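Local coordinates for surface presentation of antigens protein SpaK (Salmonella typhimurium, PDB 2FM8) that acts as a class 1B type III secretion chaperone, storing invasion effectors such as SipA and SopE in the bacterial cytoplasm in a secretion-competent state, at residues 108-111 with 112-116; 4-7 with 8-11. All coordinates share one frame; numbering follows the deposited sequence.

Interaction 1 (108-111 with 112-116); sequences FLSD and GEKFS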
# COMPACT_ATOMS: atom_id res chain seq x y z
N PHE A 108 -11.38 14.54 -24.38
CA PHE A 108 -11.40 13.28 -25.15
C PHE A 108 -12.78 12.70 -25.35
O PHE A 108 -12.93 11.54 -25.74
CB PHE A 108 -10.43 12.29 -24.52
CG PHE A 108 -9.01 12.69 -24.70
CD1 PHE A 108 -8.30 12.26 -25.80
CD2 PHE A 108 -8.40 13.57 -23.80
CE1 PHE A 108 -6.98 12.66 -25.99
CE2 PHE A 108 -7.09 13.99 -23.98
CZ PHE A 108 -6.37 13.53 -25.06
N LEU A 109 -13.80 13.52 -25.14
CA LEU A 109 -15.19 13.08 -25.26
C LEU A 109 -15.94 13.81 -26.37
O LEU A 109 -17.12 13.57 -26.54
CB LEU A 109 -15.92 13.26 -23.91
CG LEU A 109 -15.33 12.47 -22.73
CD1 LEU A 109 -15.92 12.87 -21.40
CD2 LEU A 109 -15.56 10.98 -22.97
N SER A 110 -15.24 14.67 -27.12
CA SER A 110 -15.86 15.59 -28.09
C SER A 110 -16.29 14.92 -29.39
O SER A 110 -17.25 15.34 -30.01
CB SER A 110 -14.88 16.70 -28.43
OG SER A 110 -13.77 16.15 -29.13
N ASP A 111 -15.57 13.88 -29.79
CA ASP A 111 -15.88 13.15 -31.01
C ASP A 111 -15.24 11.77 -30.92
O ASP A 111 -14.51 11.47 -29.95
CB ASP A 111 -15.39 13.93 -32.25
CG ASP A 111 -13.94 14.31 -32.14
OD1 ASP A 111 -13.07 13.44 -32.37
OD2 ASP A 111 -13.64 15.48 -31.76
N GLY A 112 -15.52 10.93 -31.92
CA GLY A 112 -15.05 9.57 -31.98
C GLY A 112 -13.55 9.43 -32.16
O GLY A 112 -12.94 8.49 -31.64
N GLU A 113 -12.94 10.37 -32.89
CA GLU A 113 -11.49 10.32 -33.08
C GLU A 113 -10.77 10.54 -31.75
O GLU A 113 -9.81 9.83 -31.43
CB GLU A 113 -11.01 11.33 -34.11
CG GLU A 113 -11.36 10.93 -35.54
CD GLU A 113 -11.00 11.99 -36.58
OE1 GLU A 113 -11.21 11.70 -37.79
OE2 GLU A 113 -10.51 13.10 -36.21
N LYS A 114 -11.24 11.53 -31.00
CA LYS A 114 -10.72 11.84 -29.68
C LYS A 114 -10.98 10.67 -28.68
O LYS A 114 -10.07 10.27 -27.94
CB LYS A 114 -11.30 13.16 -29.15
CG LYS A 114 -10.54 14.47 -29.61
CD LYS A 114 -9.23 14.69 -28.84
CE LYS A 114 -8.41 15.96 -29.29
NZ LYS A 114 -7.26 16.31 -28.33
N PHE A 115 -12.19 10.11 -28.68
CA PHE A 115 -12.46 9.02 -27.77
C PHE A 115 -11.67 7.76 -28.14
O PHE A 115 -11.27 7.01 -27.27
CB PHE A 115 -13.96 8.72 -27.64
CG PHE A 115 -14.30 7.88 -26.44
CD1 PHE A 115 -13.95 8.29 -25.16
CD2 PHE A 115 -14.93 6.64 -26.60
CE1 PHE A 115 -14.23 7.51 -24.05
CE2 PHE A 115 -15.23 5.84 -25.50
CZ PHE A 115 -14.87 6.27 -24.23
N SER A 116 -11.45 7.55 -29.44
CA SER A 116 -10.61 6.47 -29.95
C SER A 116 -9.20 6.57 -29.42
O SER A 116 -8.61 5.57 -29.08
CB SER A 116 -10.60 6.45 -31.48
OG SER A 116 -10.01 5.27 -32.00
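Asp111 and Lys114 meet where a loop turns into a helix. Carboxylate oxygen Asp111 OD1 accepts a hydrogen bond from Lys114 N, 3.0 Å away, nearly straight (164° at the hydrogen) and arriving from above the carboxylate plane. With CG held between its own backbone N and carbonyl carbon (chi1 53°), Asp111 folds its carboxylate back over the first turn. Its backbone O takes Phe115 N at 3.0 Å, so one residue starts the helix with both side chain and main chain. This is an N-cap, and it opens the long C-terminal helix 112-132 of the chaperone. Ser110 OG donates to Asp111 OD2 at 2.7 Å, a second hold that probably limits the rotation of the carboxylate.

The Lys114 chain, bent at chi2 (-77°), runs past Ser110 toward Phe108, and its NZ stands 4.7 Å from the Phe108 ring centroid, an off-centre cation-pi contact. At the edge of the same ring, CD1 lies 3.4 Å from Lys114 O. Phe108 O lies 3.3 Å from Phe115 CA, a CA-H...O contact. Further inward, Leu109 CD2 packs obliquely on Phe115 CD1 (3.8 Å); beyond them, Leu109 touches Val52 and Phe115 touches Ile54, both on strand 51-57.

Interaction 2 (4-7 with 8-11); sequences LDIA and ELVR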
# COMPACT_ATOMS: atom_id res chain seq x y z
N LEU A 4 -24.84 13.66 -23.77
CA LEU A 4 -23.80 12.72 -24.24
C LEU A 4 -24.33 11.31 -24.42
O LEU A 4 -24.88 10.72 -23.50
CB LEU A 4 -22.59 12.66 -23.29
CG LEU A 4 -21.52 11.62 -23.72
CD1 LEU A 4 -20.78 12.08 -24.96
CD2 LEU A 4 -20.56 11.33 -22.64
N ASP A 5 -24.15 10.76 -25.62
CA ASP A 5 -24.58 9.40 -25.89
C ASP A 5 -23.33 8.53 -25.92
O ASP A 5 -22.59 8.54 -26.90
CB ASP A 5 -25.35 9.35 -27.21
CG ASP A 5 -26.03 8.00 -27.45
OD1 ASP A 5 -25.65 6.97 -26.86
OD2 ASP A 5 -26.97 7.98 -28.24
N ILE A 6 -23.11 7.78 -24.85
CA ILE A 6 -21.88 6.97 -24.72
C ILE A 6 -21.81 5.81 -25.75
O ILE A 6 -20.75 5.55 -26.33
CB ILE A 6 -21.65 6.51 -23.24
CG1 ILE A 6 -20.24 5.93 -23.06
CG2 ILE A 6 -22.68 5.49 -22.79
CD1 ILE A 6 -19.14 6.91 -23.36
N ALA A 7 -22.93 5.13 -25.98
CA ALA A 7 -22.98 4.11 -27.01
C ALA A 7 -22.54 4.68 -28.37
O ALA A 7 -21.76 4.06 -29.08
CB ALA A 7 -24.39 3.49 -27.12
N GLU A 8 -23.01 5.88 -28.71
CA GLU A 8 -22.67 6.42 -30.02
C GLU A 8 -21.22 6.87 -30.08
O GLU A 8 -20.57 6.73 -31.13
CB GLU A 8 -23.63 7.53 -30.46
CG GLU A 8 -24.96 7.01 -31.04
CD GLU A 8 -24.86 5.73 -31.94
OE1 GLU A 8 -24.07 5.71 -32.93
OE2 GLU A 8 -25.59 4.74 -31.64
N LEU A 9 -20.72 7.35 -28.95
CA LEU A 9 -19.30 7.67 -28.83
C LEU A 9 -18.42 6.42 -29.03
O LEU A 9 -17.45 6.46 -29.79
CB LEU A 9 -19.00 8.32 -27.48
CG LEU A 9 -17.75 9.19 -27.45
CD1 LEU A 9 -17.82 10.29 -28.51
CD2 LEU A 9 -17.52 9.77 -26.05
N VAL A 10 -18.77 5.34 -28.33
CA VAL A 10 -18.03 4.09 -28.39
C VAL A 10 -18.08 3.52 -29.83
O VAL A 10 -17.06 3.11 -30.38
CB VAL A 10 -18.60 3.07 -27.37
CG1 VAL A 10 -18.09 1.67 -27.63
CG2 VAL A 10 -18.23 3.50 -25.94
N ARG A 11 -19.27 3.51 -30.42
CA ARG A 11 -19.46 2.96 -31.76
C ARG A 11 -18.56 3.73 -32.76
O ARG A 11 -17.85 3.16 -33.59
CB ARG A 11 -20.96 3.02 -32.12
CG ARG A 11 -21.29 2.53 -33.48
CD ARG A 11 -22.85 2.41 -33.77
NE ARG A 11 -23.37 1.09 -33.35
CZ ARG A 11 -24.07 0.84 -32.23
NH1 ARG A 11 -24.42 1.82 -31.39
NH2 ARG A 11 -24.45 -0.41 -31.96
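The side chains of Asp5 and Glu8 run alongside each other, and Asp5 OD1 also takes a weak bond from the Glu8 backbone N at 3.4 Å. Through that bond Asp5, placed just before the first turn, is the N-cap of helix 6-17, the N-terminal helix of the chain, one side of which faces the antiparallel sheet. Asp5 O receives Leu9 N at 3.0 Å in the carbonyl plane. The next two backbone bonds, Val10 N to Ile6 O at 2.8 Å and Arg11 N to Ala7 O at 2.9 Å, carry the i to i+4 pattern onward.

Charge gathers on the exposed side. The two carboxylates stand with their planes 85° apart, and Asp5 OD2 touches the Glu8 chain at CG (3.6 Å). Glu8, bent at chi2 (-39°), reaches Arg11, whose NH1 lies 3.2 Å from Glu8 OE2 in a salt bridge with a weak hydrogen bond. This bridge would be expected to offset some of the repulsion between the neighbouring acids.

Apolar contacts occupy the other side. Leu4 crosses Leu9 at about a right angle, with CD1 and CD2 respectively 4.1 Å apart, and Ile6 CD1 comes within 4.2 Å of the same Leu9 methyl. Ile6 CG1 also faces Val10 CG2. Beyond the helix, Ile6 rests on Ile45 and Val47 of strand 43-48, and Val10 also packs on Ile45.

How the interactions relate
Both interactions illustrate how an aspartate starts a helix, and the two helices they open pack against each other. Interaction 2 begins helix 6-17 and interaction 1 begins helix 112-132; their centres lie about 10 Å apart. Apolar side chains join them: Phe115 CG and Leu109 CD2 each come 3.8 Å from Leu9 CD2, and Phe115 CE2 meets Val10 CG2. The polar halves differ. Before helix 112-132 the Asp111 capping bond is shorter, its carboxylate also bonded to a serine, and a lysine lies over an aromatic ring; before helix 6-17 that of Asp5 is long and weak, beside a Glu-Arg salt bridge near the surface. In each, buried apolar side chains such as Leu109, Phe115, Ile6 and Val10 reach the sheet.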